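Local coordinates for catalase (Corynebacterium glutamicum atcc 13032, PDB 4B7F) that breaks down hydrogen peroxide to water and oxygen as a haem-dependent catalase, at the interface of chains A and B. Residues are numbered along the deposited sequence; one frame, centred on the assembly and turned at random. Chains: chain A/B, Catalase.

Contact 1: the interface of chains A and B. Residues chain A 366, 375-376, 387-391; chain B 13, 15-16.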
loop_
_atom_site.group_PDB
_atom_site.type_symbol
_atom_site.label_atom_id
_atom_site.label_comp_id
_atom_site.label_asym_id
_atom_site.label_seq_id
_atom_site.Cartn_x
_atom_site.Cartn_y
_atom_site.Cartn_z
ATOM N N ASP A 366 3.746 -15.873 -4.358
ATOM C CA ASP A 366 4.377 -16.711 -3.354
ATOM C C ASP A 366 3.418 -17.264 -2.294
ATOM O O ASP A 366 3.788 -18.154 -1.540
ATOM C CB ASP A 366 5.497 -15.931 -2.672
ATOM C CG ASP A 366 6.634 -15.587 -3.626
ATOM O OD1 ASP A 366 6.947 -16.404 -4.522
ATOM O OD2 ASP A 366 7.208 -14.485 -3.485
ATOM N N GLU A 375 9.314 -25.918 -8.500
ATOM C CA GLU A 375 10.037 -24.750 -8.010
ATOM C C GLU A 375 10.067 -23.662 -9.086
ATOM O O GLU A 375 10.219 -23.952 -10.274
ATOM C CB GLU A 375 11.470 -25.127 -7.608
ATOM C CG GLU A 375 11.562 -26.126 -6.455
ATOM C CD GLU A 375 11.310 -25.484 -5.103
ATOM O OE1 GLU A 375 11.320 -24.240 -5.017
ATOM O OE2 GLU A 375 11.101 -26.221 -4.116
ATOM N N VAL A 376 9.920 -22.407 -8.671
ATOM C CA VAL A 376 9.992 -21.294 -9.610
ATOM C C VAL A 376 11.435 -20.833 -9.699
ATOM O O VAL A 376 12.089 -20.622 -8.673
ATOM C CB VAL A 376 9.114 -20.107 -9.144
ATOM C CG1 VAL A 376 9.422 -18.840 -9.964
ATOM C CG2 VAL A 376 7.647 -20.481 -9.224
ATOM N N TYR A 387 8.609 -13.623 1.284
ATOM C CA TYR A 387 8.765 -14.780 2.156
ATOM C C TYR A 387 9.848 -15.700 1.598
ATOM O O TYR A 387 10.758 -16.117 2.310
ATOM C CB TYR A 387 7.446 -15.535 2.273
ATOM C CG TYR A 387 7.434 -16.604 3.344
ATOM C CD1 TYR A 387 8.214 -17.760 3.221
ATOM C CD2 TYR A 387 6.629 -16.471 4.467
ATOM C CE1 TYR A 387 8.201 -18.735 4.198
ATOM C CE2 TYR A 387 6.605 -17.448 5.446
ATOM C CZ TYR A 387 7.383 -18.567 5.309
ATOM O OH TYR A 387 7.343 -19.526 6.297
ATOM N N ILE A 388 9.743 -16.004 0.316
ATOM C CA ILE A 388 10.637 -16.966 -0.320
ATOM C C ILE A 388 11.778 -16.246 -1.039
ATOM O O ILE A 388 11.557 -15.232 -1.698
ATOM C CB ILE A 388 9.819 -17.838 -1.292
ATOM C CG1 ILE A 388 8.689 -18.514 -0.517
ATOM C CG2 ILE A 388 10.686 -18.879 -1.988
ATOM C CD1 ILE A 388 7.647 -19.173 -1.410
ATOM N N PHE A 389 13.000 -16.757 -0.894
ATOM C CA PHE A 389 14.153 -16.185 -1.575
ATOM C C PHE A 389 15.042 -17.281 -2.130
ATOM O O PHE A 389 14.977 -18.430 -1.680
ATOM C CB PHE A 389 14.932 -15.247 -0.641
ATOM C CG PHE A 389 15.294 -15.860 0.682
ATOM C CD1 PHE A 389 16.484 -16.564 0.833
ATOM C CD2 PHE A 389 14.455 -15.716 1.781
ATOM C CE1 PHE A 389 16.828 -17.129 2.052
ATOM C CE2 PHE A 389 14.789 -16.277 3.006
ATOM C CZ PHE A 389 15.984 -16.992 3.141
ATOM N N ASP A 390 15.852 -16.945 -3.132
ATOM C CA ASP A 390 16.712 -17.942 -3.769
ATOM C C ASP A 390 17.808 -18.438 -2.841
ATOM O O ASP A 390 18.177 -17.756 -1.892
ATOM C CB ASP A 390 17.382 -17.345 -4.999
ATOM C CG ASP A 390 16.502 -17.391 -6.213
ATOM O OD1 ASP A 390 15.330 -17.809 -6.081
ATOM O OD2 ASP A 390 16.989 -17.003 -7.296
ATOM N N ALA A 391 18.346 -19.613 -3.150
ATOM C CA ALA A 391 19.511 -20.151 -2.460
ATOM C C ALA A 391 20.594 -19.081 -2.305
ATOM O O ALA A 391 20.783 -18.244 -3.193
ATOM C CB ALA A 391 20.057 -21.352 -3.223
ATOM N N GLY B 13 12.462 -20.234 4.505
ATOM C CA GLY B 13 12.068 -19.527 3.291
ATOM C C GLY B 13 13.035 -19.614 2.121
ATOM O O GLY B 13 12.751 -19.103 1.029
ATOM N N ARG B 15 14.919 -21.159 -1.026
ATOM C CA ARG B 15 14.781 -22.135 -2.113
ATOM C C ARG B 15 16.021 -23.002 -2.218
ATOM O O ARG B 15 17.108 -22.572 -1.833
ATOM C CB ARG B 15 14.619 -21.424 -3.462
ATOM C CG ARG B 15 13.319 -20.643 -3.646
ATOM C CD ARG B 15 13.097 -20.329 -5.119
ATOM N NE ARG B 15 11.817 -19.655 -5.335
ATOM C CZ ARG B 15 11.670 -18.339 -5.420
ATOM N NH1 ARG B 15 12.734 -17.542 -5.336
ATOM N NH2 ARG B 15 10.458 -17.820 -5.599
ATOM N N PRO B 16 15.867 -24.224 -2.770
ATOM C CA PRO B 16 17.034 -25.021 -3.163
ATOM C C PRO B 16 17.705 -24.383 -4.367
ATOM O O PRO B 16 17.070 -23.600 -5.086
ATOM C CB PRO B 16 16.424 -26.364 -3.579
ATOM C CG PRO B 16 15.011 -26.040 -3.974
ATOM C CD PRO B 16 14.596 -24.921 -3.051
HETATM O O HOH W 1 17.314 -20.830 -5.583
HETATM O O HOH W 2 10.367 -22.027 -5.798
HETATM O O HOH W 3 8.762 -15.433 -6.462
#
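B:Arg15, on the N-terminal arm of one catalase subunit, lies across the 387-391 loop of the other, its side chain extended from CG to NE and roughly perpendicular to that of A:Ile388. The methyl CG2 of A:Ile388 sits 3.5 Å above one face of the guanidinium plane, toward the rim. A turn about the last bond of the arginine chain (chi4 96°) presents this face to the methyl while NH1 points to A:Asp390. There the carboxylate stands steeply against the guanidinium, the planes 74° apart; NH1 gives OD1 a hydrogen bond of 2.7 Å within a salt bridge, meeting the oxygen nearly end-on, with the oxygen tilted out of the guanidinium plane. On the other branch, NH2 has a longer salt bridge to A:Asp366, whose side chain crosses at about a right angle, and a water between NH2 and OD1 fills in. A second water lies in the guanidinium plane, shared by NE, the A:Glu375 carboxylate and the backbone N of A:Val376. Acidic groups around the arginine should favour its positive charge. The backbones also pair: A:Phe389 N binds B:Gly13 O at 3.0 Å, and B:Arg15 N binds A:Phe389 O at 2.8 Å. A:Glu375 and the ring of B:Pro16 meet tip to tip. At the B:Pro16 carbonyl a water joins the chains, 2.9 Å from A:Ala391 N and 2.8 Å from B:Pro16 O.

Contact 2: the interface of chains A and B. Residues chain A 331, 333, 339, 346, 349, 428; chain B 24, 48, 50.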
loop_
_atom_site.group_PDB
_atom_site.type_symbol
_atom_site.label_atom_id
_atom_site.label_comp_id
_atom_site.label_asym_id
_atom_site.label_seq_id
_atom_site.Cartn_x
_atom_site.Cartn_y
_atom_site.Cartn_z
ATOM N N GLY A 331 -3.459 -15.384 -18.140
ATOM C CA GLY A 331 -2.073 -15.368 -18.601
ATOM C C GLY A 331 -1.256 -16.531 -18.065
ATOM O O GLY A 331 -0.111 -16.749 -18.491
ATOM N N ILE A 333 -0.645 -19.521 -18.778
ATOM C CA ILE A 333 -0.663 -20.581 -19.776
ATOM C C ILE A 333 0.575 -21.444 -19.605
ATOM O O ILE A 333 1.526 -21.039 -18.921
ATOM C CB ILE A 333 -0.765 -20.040 -21.219
ATOM C CG1 ILE A 333 0.345 -19.023 -21.517
ATOM C CG2 ILE A 333 -2.143 -19.427 -21.442
ATOM C CD1 ILE A 333 0.422 -18.610 -22.991
ATOM N N LEU A 339 -2.566 -18.435 -27.131
ATOM C CA LEU A 339 -3.640 -17.453 -27.187
ATOM C C LEU A 339 -4.211 -17.360 -28.604
ATOM O O LEU A 339 -4.136 -18.319 -29.379
ATOM C CB LEU A 339 -3.118 -16.086 -26.739
ATOM C CG LEU A 339 -2.351 -16.110 -25.422
ATOM C CD1 LEU A 339 -1.733 -14.744 -25.116
ATOM C CD2 LEU A 339 -3.276 -16.546 -24.296
ATOM N N GLN A 346 -6.503 -10.698 -25.221
ATOM C CA GLN A 346 -5.183 -10.079 -25.148
ATOM C C GLN A 346 -5.111 -8.997 -24.079
ATOM O O GLN A 346 -4.094 -8.858 -23.407
ATOM C CB GLN A 346 -4.724 -9.581 -26.524
ATOM C CG GLN A 346 -4.616 -10.747 -27.513
ATOM C CD GLN A 346 -3.584 -10.553 -28.625
ATOM O OE1 GLN A 346 -2.846 -9.566 -28.663
ATOM N NE2 GLN A 346 -3.531 -11.520 -29.536
ATOM N N ILE A 349 -4.794 -10.730 -20.642
ATOM C CA ILE A 349 -3.459 -11.254 -20.356
ATOM C C ILE A 349 -2.608 -10.234 -19.574
ATOM O O ILE A 349 -1.768 -10.608 -18.741
ATOM C CB ILE A 349 -2.771 -11.725 -21.658
ATOM C CG1 ILE A 349 -3.590 -12.844 -22.307
ATOM C CG2 ILE A 349 -1.325 -12.168 -21.402
ATOM C CD1 ILE A 349 -3.775 -14.085 -21.432
ATOM N N ILE A 428 3.372 -17.988 -27.416
ATOM C CA ILE A 428 2.308 -17.006 -27.254
ATOM C C ILE A 428 1.128 -17.479 -28.092
ATOM O O ILE A 428 0.077 -17.814 -27.546
ATOM C CB ILE A 428 2.765 -15.573 -27.636
ATOM C CG1 ILE A 428 3.982 -15.175 -26.793
ATOM C CG2 ILE A 428 1.624 -14.573 -27.436
ATOM C CD1 ILE A 428 4.658 -13.852 -27.209
ATOM N N ARG B 24 8.494 -18.657 -15.508
ATOM C CA ARG B 24 7.652 -17.545 -15.096
ATOM C C ARG B 24 7.160 -17.834 -13.682
ATOM O O ARG B 24 7.438 -18.900 -13.132
ATOM C CB ARG B 24 6.472 -17.377 -16.054
ATOM C CG ARG B 24 6.842 -16.770 -17.403
ATOM C CD ARG B 24 5.605 -16.317 -18.145
ATOM N NE ARG B 24 4.955 -17.436 -18.827
ATOM C CZ ARG B 24 3.706 -17.837 -18.614
ATOM N NH1 ARG B 24 2.933 -17.218 -17.736
ATOM N NH2 ARG B 24 3.230 -18.867 -19.295
ATOM N N ASN B 48 1.319 -9.020 -25.325
ATOM C CA ASN B 48 1.320 -10.341 -24.683
ATOM C C ASN B 48 2.645 -11.092 -24.615
ATOM O O ASN B 48 2.672 -12.329 -24.665
ATOM C CB ASN B 48 0.241 -11.235 -25.280
ATOM C CG ASN B 48 -1.151 -10.699 -25.043
ATOM O OD1 ASN B 48 -1.398 -9.902 -24.124
ATOM N ND2 ASN B 48 -2.075 -11.143 -25.862
ATOM N N ILE B 50 4.213 -12.186 -22.075
ATOM C CA ILE B 50 3.804 -12.328 -20.679
ATOM C C ILE B 50 5.011 -12.216 -19.741
ATOM O O ILE B 50 4.958 -11.541 -18.703
ATOM C CB ILE B 50 3.104 -13.683 -20.441
ATOM C CG1 ILE B 50 1.877 -13.825 -21.337
ATOM C CG2 ILE B 50 2.692 -13.810 -18.969
ATOM C CD1 ILE B 50 1.266 -15.235 -21.347
HETATM O O HOH W 4 -0.284 -8.939 -27.748
#
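B:Ile50, at the start of helix 50-59, packs between A:Ile349 and A:Ile333 and forms the tight half of this subunit contact. CG1 of B:Ile50 comes within 3.6 Å of the CG2 methyl of A:Ile349. That CG2 is anti to the backbone N, since CG1 takes chi1 -61°, which turns this methyl toward the partner. At its tip, CD1 of B:Ile50 reaches the CD1 methyl of A:Ile333 at 3.8 Å, the two side chains oblique to one another. B:Asn48 continues the packing: its side chain lies roughly perpendicular to those of A:Gln346 and A:Ile349, with A:Leu339 CD1 against its CB and A:Ile428 against its backbone carbonyl O. The orientation modelled for its amide is doubtful, because OD1 faces the carbonyl O of A:Gln346, two groups that can only accept; with OD1 and ND2 exchanged, a hydrogen bond would be possible. Looser links flank this packing. A water connects the amide OE1 of A:Gln346, 2.8 Å away, to B:Asn48 N at 2.9 Å. B:Arg24, bent at chi3 (-81°) and burying little surface here, gives NH2 to the carbonyl O of A:Ile333 at 2.8 Å, from above the carbonyl plane, while NH1 adds a weak bond to A:Gly331 O. In catalases the helix equivalent to 343-359 carries the proximal haem tyrosine, so the site probably fastens the partner's N-terminal region to the haem-bearing core.

Contact 3: the interface of chains A and B. Residues chain A 325, 363, 366-368, 385, 387; chain B 385-387.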
loop_
_atom_site.group_PDB
_atom_site.type_symbol
_atom_site.label_atom_id
_atom_site.label_comp_id
_atom_site.label_asym_id
_atom_site.label_seq_id
_atom_site.Cartn_x
_atom_site.Cartn_y
_atom_site.Cartn_z
ATOM N N GLN A 325 -7.627 -14.687 -1.568
ATOM C CA GLN A 325 -6.272 -14.394 -2.039
ATOM C C GLN A 325 -5.826 -15.217 -3.245
ATOM O O GLN A 325 -4.693 -15.051 -3.715
ATOM C CB GLN A 325 -5.244 -14.591 -0.923
ATOM C CG GLN A 325 -5.465 -13.714 0.293
ATOM C CD GLN A 325 -4.288 -13.810 1.254
ATOM O OE1 GLN A 325 -3.732 -12.796 1.680
ATOM N NE2 GLN A 325 -3.905 -15.032 1.592
ATOM N N ASN A 363 4.252 -9.598 -4.228
ATOM C CA ASN A 363 4.687 -10.970 -4.044
ATOM C C ASN A 363 3.556 -11.973 -3.914
ATOM O O ASN A 363 3.740 -13.043 -3.352
ATOM C CB ASN A 363 5.671 -11.059 -2.872
ATOM C CG ASN A 363 7.056 -10.626 -3.278
ATOM O OD1 ASN A 363 7.510 -10.987 -4.359
ATOM N ND2 ASN A 363 7.717 -9.819 -2.447
ATOM N N ASP A 366 3.746 -15.873 -4.358
ATOM C CA ASP A 366 4.377 -16.711 -3.354
ATOM C C ASP A 366 3.418 -17.264 -2.294
ATOM O O ASP A 366 3.788 -18.154 -1.540
ATOM C CB ASP A 366 5.497 -15.931 -2.672
ATOM C CG ASP A 366 6.634 -15.587 -3.626
ATOM O OD1 ASP A 366 6.947 -16.404 -4.522
ATOM O OD2 ASP A 366 7.208 -14.485 -3.485
ATOM N N LEU A 367 2.196 -16.737 -2.227
ATOM C CA LEU A 367 1.220 -17.244 -1.261
ATOM C C LEU A 367 0.912 -18.697 -1.579
ATOM O O LEU A 367 0.909 -19.076 -2.746
ATOM C CB LEU A 367 -0.067 -16.431 -1.317
ATOM C CG LEU A 367 0.091 -14.970 -0.898
ATOM C CD1 LEU A 367 -1.223 -14.255 -1.053
ATOM C CD2 LEU A 367 0.569 -14.914 0.567
ATOM N N PRO A 368 0.635 -19.513 -0.543
ATOM C CA PRO A 368 0.462 -20.958 -0.749
ATOM C C PRO A 368 -0.437 -21.329 -1.927
ATOM O O PRO A 368 -0.029 -22.151 -2.746
ATOM C CB PRO A 368 -0.137 -21.417 0.579
ATOM C CG PRO A 368 0.535 -20.530 1.582
ATOM C CD PRO A 368 0.632 -19.164 0.892
ATOM N N MET A 385 6.902 -7.867 1.594
ATOM C CA MET A 385 6.527 -9.167 2.138
ATOM C C MET A 385 7.141 -10.323 1.368
ATOM O O MET A 385 6.439 -11.263 0.966
ATOM C CB MET A 385 4.995 -9.306 2.179
ATOM C CG MET A 385 4.319 -8.374 3.209
ATOM S SD MET A 385 4.624 -8.934 4.911
ATOM C CE MET A 385 3.722 -10.499 4.921
ATOM N N TYR A 387 8.609 -13.623 1.284
ATOM C CA TYR A 387 8.765 -14.780 2.156
ATOM C C TYR A 387 9.848 -15.700 1.598
ATOM O O TYR A 387 10.758 -16.117 2.310
ATOM C CB TYR A 387 7.446 -15.535 2.273
ATOM C CG TYR A 387 7.434 -16.604 3.344
ATOM C CD1 TYR A 387 8.214 -17.760 3.221
ATOM C CD2 TYR A 387 6.629 -16.471 4.467
ATOM C CE1 TYR A 387 8.201 -18.735 4.198
ATOM C CE2 TYR A 387 6.605 -17.448 5.446
ATOM C CZ TYR A 387 7.383 -18.567 5.309
ATOM O OH TYR A 387 7.343 -19.526 6.297
ATOM N N MET B 385 -1.525 -10.241 2.124
ATOM C CA MET B 385 -0.468 -11.256 2.048
ATOM C C MET B 385 -0.450 -12.214 3.235
ATOM O O MET B 385 0.607 -12.422 3.852
ATOM C CB MET B 385 0.922 -10.594 1.912
ATOM C CG MET B 385 1.175 -9.928 0.546
ATOM S SD MET B 385 1.327 -11.159 -0.778
ATOM C CE MET B 385 2.916 -11.884 -0.423
ATOM N N GLN B 386 -1.604 -12.788 3.567
ATOM C CA GLN B 386 -1.650 -13.784 4.634
ATOM C C GLN B 386 -1.107 -15.134 4.149
ATOM O O GLN B 386 -1.741 -15.830 3.337
ATOM C CB GLN B 386 -3.063 -13.956 5.196
ATOM C CG GLN B 386 -3.081 -14.926 6.375
ATOM C CD GLN B 386 -4.465 -15.211 6.914
ATOM O OE1 GLN B 386 -5.472 -14.896 6.283
ATOM N NE2 GLN B 386 -4.519 -15.806 8.099
ATOM N N TYR B 387 0.074 -15.484 4.656
ATOM C CA TYR B 387 0.781 -16.709 4.290
ATOM C C TYR B 387 0.360 -17.837 5.229
ATOM O O TYR B 387 0.134 -18.968 4.812
ATOM C CB TYR B 387 2.288 -16.518 4.474
ATOM C CG TYR B 387 3.041 -15.705 3.433
ATOM C CD1 TYR B 387 3.464 -16.299 2.248
ATOM C CD2 TYR B 387 3.400 -14.370 3.672
ATOM C CE1 TYR B 387 4.173 -15.588 1.303
ATOM C CE2 TYR B 387 4.124 -13.647 2.730
ATOM C CZ TYR B 387 4.507 -14.265 1.543
ATOM O OH TYR B 387 5.232 -13.595 0.566
HETATM O O HOH W 5 -4.014 -10.372 0.497
#
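B:Tyr387 is sandwiched between A:Leu367 and A:Tyr387 close to a two-fold axis of this haem catalase. The CD2 methyl of A:Leu367 rests 3.6 Å above one face of the B:Tyr387 ring, offset toward the rim, its side chain about perpendicular to the tyrosine. Over the opposite face comes A:Tyr387, sliding past in the reverse direction: its ring atom CD2 lies above the centre, and its CB, 3.7 Å from the centroid, makes a CH-pi contact. The two tyrosines are copies of one residue with different torsions. In chain A CG is anti to the backbone N (chi1 -170°), in chain B anti to the carbonyl carbon (chi1 -76°), which breaks the symmetry locally and lets one ring insert. The inserted hydroxyl OH gives a hydrogen bond of 2.7 Å to the carbonyl O of A:Met385, which lies in the plane of the ring and is met almost end-on. The A:Met385 methyl CE comes to 3.9 Å from CE2 of B:Tyr387. B:Met385 puts its own CE against A:Asn363 and A:Leu367. Next to the inserted ring, the A:Gln325 amide pairs with the backbone of B:Gln386: OE1 accepts from N at 2.8 Å, and NE2 donates to O at 2.9 Å. Both bonds lie on carbonyl lone pairs, which holds the amide rotation; OE1 also meets a water shared with B:Met385 N.

Contact 4: the interface of chains A and B. Residues chain A 10, 12-13, 317-318, 321-322, 368; chain B 386-389.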
loop_
_atom_site.group_PDB
_atom_site.type_symbol
_atom_site.label_atom_id
_atom_site.label_comp_id
_atom_site.label_asym_id
_atom_site.label_seq_id
_atom_site.Cartn_x
_atom_site.Cartn_y
_atom_site.Cartn_z
ATOM N N VAL A 10 -3.797 -27.500 -0.322
ATOM C CA VAL A 10 -4.634 -26.838 0.687
ATOM C C VAL A 10 -4.073 -26.892 2.093
ATOM O O VAL A 10 -4.521 -26.155 2.975
ATOM C CB VAL A 10 -6.094 -27.352 0.698
ATOM C CG1 VAL A 10 -6.741 -27.078 -0.641
ATOM C CG2 VAL A 10 -6.151 -28.840 1.032
ATOM N N ARG A 12 -0.835 -26.286 2.672
ATOM C CA ARG A 12 0.253 -25.298 2.723
ATOM C C ARG A 12 -0.154 -24.100 3.566
ATOM O O ARG A 12 -1.221 -23.512 3.337
ATOM C CB ARG A 12 0.604 -24.778 1.324
ATOM C CG ARG A 12 1.081 -25.806 0.298
ATOM C CD ARG A 12 1.221 -25.101 -1.050
ATOM N NE ARG A 12 1.908 -25.887 -2.071
ATOM C CZ ARG A 12 1.963 -25.540 -3.354
ATOM N NH1 ARG A 12 1.349 -24.436 -3.764
ATOM N NH2 ARG A 12 2.614 -26.301 -4.228
ATOM N N GLY A 13 0.689 -23.738 4.530
ATOM C CA GLY A 13 0.464 -22.539 5.319
ATOM C C GLY A 13 -0.376 -22.722 6.571
ATOM O O GLY A 13 -0.499 -21.808 7.391
ATOM N N ARG A 317 -9.443 -24.851 3.479
ATOM C CA ARG A 317 -9.200 -24.888 4.917
ATOM C C ARG A 317 -9.493 -23.522 5.540
ATOM O O ARG A 317 -9.976 -23.433 6.673
ATOM C CB ARG A 317 -7.751 -25.272 5.215
ATOM C CG ARG A 317 -7.276 -26.525 4.500
ATOM C CD ARG A 317 -7.657 -27.775 5.253
ATOM N NE ARG A 317 -6.904 -28.945 4.796
ATOM C CZ ARG A 317 -7.455 -30.116 4.486
ATOM N NH1 ARG A 317 -8.774 -30.271 4.565
ATOM N NH2 ARG A 317 -6.688 -31.132 4.089
ATOM N N ASN A 318 -9.171 -22.459 4.804
ATOM C CA ASN A 318 -9.425 -21.102 5.260
ATOM C C ASN A 318 -9.850 -20.271 4.042
ATOM O O ASN A 318 -9.089 -20.143 3.078
ATOM C CB ASN A 318 -8.160 -20.523 5.932
ATOM C CG ASN A 318 -8.348 -19.083 6.404
ATOM O OD1 ASN A 318 -8.558 -18.182 5.596
ATOM N ND2 ASN A 318 -8.253 -18.861 7.717
ATOM N N ALA A 321 -7.697 -16.958 3.077
ATOM C CA ALA A 321 -6.321 -17.207 2.668
ATOM C C ALA A 321 -6.240 -17.940 1.343
ATOM O O ALA A 321 -5.261 -17.809 0.614
ATOM C CB ALA A 321 -5.578 -17.992 3.740
ATOM N N GLN A 322 -7.250 -18.746 1.043
ATOM C CA GLN A 322 -7.155 -19.625 -0.114
ATOM C C GLN A 322 -8.131 -19.267 -1.235
ATOM O O GLN A 322 -7.925 -19.673 -2.380
ATOM C CB GLN A 322 -7.320 -21.089 0.321
ATOM C CG GLN A 322 -6.249 -21.562 1.335
ATOM C CD GLN A 322 -6.510 -22.974 1.830
ATOM O OE1 GLN A 322 -7.634 -23.302 2.208
ATOM N NE2 GLN A 322 -5.472 -23.813 1.836
ATOM N N PRO A 368 0.635 -19.513 -0.543
ATOM C CA PRO A 368 0.462 -20.958 -0.749
ATOM C C PRO A 368 -0.437 -21.329 -1.927
ATOM O O PRO A 368 -0.029 -22.151 -2.746
ATOM C CB PRO A 368 -0.137 -21.417 0.579
ATOM C CG PRO A 368 0.535 -20.530 1.582
ATOM C CD PRO A 368 0.632 -19.164 0.892
ATOM N N GLN B 386 -1.604 -12.788 3.567
ATOM C CA GLN B 386 -1.650 -13.784 4.634
ATOM C C GLN B 386 -1.107 -15.134 4.149
ATOM O O GLN B 386 -1.741 -15.830 3.337
ATOM C CB GLN B 386 -3.063 -13.956 5.196
ATOM C CG GLN B 386 -3.081 -14.926 6.375
ATOM C CD GLN B 386 -4.465 -15.211 6.914
ATOM O OE1 GLN B 386 -5.472 -14.896 6.283
ATOM N NE2 GLN B 386 -4.519 -15.806 8.099
ATOM N N TYR B 387 0.074 -15.484 4.656
ATOM C CA TYR B 387 0.781 -16.709 4.290
ATOM C C TYR B 387 0.360 -17.837 5.229
ATOM O O TYR B 387 0.134 -18.968 4.812
ATOM C CB TYR B 387 2.288 -16.518 4.474
ATOM C CG TYR B 387 3.041 -15.705 3.433
ATOM C CD1 TYR B 387 3.464 -16.299 2.248
ATOM C CD2 TYR B 387 3.400 -14.370 3.672
ATOM C CE1 TYR B 387 4.173 -15.588 1.303
ATOM C CE2 TYR B 387 4.124 -13.647 2.730
ATOM C CZ TYR B 387 4.507 -14.265 1.543
ATOM O OH TYR B 387 5.232 -13.595 0.566
ATOM N N ILE B 388 0.279 -17.517 6.515
ATOM C CA ILE B 388 0.020 -18.524 7.550
ATOM C C ILE B 388 -1.394 -18.348 8.093
ATOM O O ILE B 388 -1.815 -17.223 8.393
ATOM C CB ILE B 388 1.020 -18.383 8.713
ATOM C CG1 ILE B 388 2.436 -18.660 8.213
ATOM C CG2 ILE B 388 0.669 -19.332 9.859
ATOM C CD1 ILE B 388 3.529 -18.151 9.159
ATOM N N PHE B 389 -2.130 -19.449 8.219
ATOM C CA PHE B 389 -3.479 -19.366 8.786
ATOM C C PHE B 389 -3.709 -20.457 9.842
ATOM O O PHE B 389 -2.990 -21.463 9.876
ATOM C CB PHE B 389 -4.546 -19.416 7.682
ATOM C CG PHE B 389 -4.412 -20.598 6.760
ATOM C CD1 PHE B 389 -5.041 -21.801 7.064
ATOM C CD2 PHE B 389 -3.659 -20.507 5.593
ATOM C CE1 PHE B 389 -4.924 -22.893 6.221
ATOM C CE2 PHE B 389 -3.532 -21.606 4.735
ATOM C CZ PHE B 389 -4.168 -22.806 5.063
HETATM O O HOH W 6 -7.591 -15.682 8.124
#
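OE1 of A:Gln322, whose amide touches the ring tip of B:Phe389, is gripped by two backbone N-H groups, A:Arg317 N at 2.7 Å and A:Asn318 N at 3.1 Å. The first lies in the amide's carbonyl plane, the second above it. This catalase pocket for a partner's phenylalanine is lined by the N-terminal arm and the start of helix 319-324. NE2 of the same amide donates to A:Val10 O at 2.8 Å; with both ends tied, the glutamine is fixed in rotation, its plane 55° from that of the phenyl ring and NE2 near CZ. B:Phe389 holds CG in the crowded position between backbone N and carbonyl carbon (chi1 53°), which folds the ring back over A:Gly13, whose carbonyl O sits above one face toward the rim. That oxygen also accepts the hydrogen bond from B:Phe389 N at 3.0 Å, with the donor tilted from the carbonyl plane. Along the ring, CD1 meets A:Asn318 CB at 3.6 Å and CD2 meets A:Ala321 CB at 3.7 Å; CE1 touches A:Arg317 CB, and the carbonyl O of A:Val10 lies at the ring edge, in plane. A:Asn318 slides past the phenylalanine in the opposite sense, its OD1 capping A:Ala321 N near the helix start. A water shared with the B:Gln386 amide lies near its ND2. In the arm, A:Arg12 NH1 gives a hydrogen bond of 2.9 Å to A:Pro368 O, which lies in the guanidinium plane.

Contact 3 is near the two-fold axis, its C-alpha centre about 9 Å from that of contact 4 and 12 Å from that of contact 1. It shares A:Pro368, B:Gln386 and B:Tyr387 with contact 4, and A:Asp366 and A:Tyr387 with contact 1. Contacts 1 and 4, whose C-alpha centres are about 17 Å apart, are partly symmetry twins: each holds the Phe389 N to Gly13 O bond, as A:Phe389 to B:Gly13 and as B:Phe389 to A:Gly13. The C-alpha centre of contact 2 lies about 23 to 27 Å from the others, toward helix 343-359. Such arm and loop exchange would help bind subunits within the deposited tetramer.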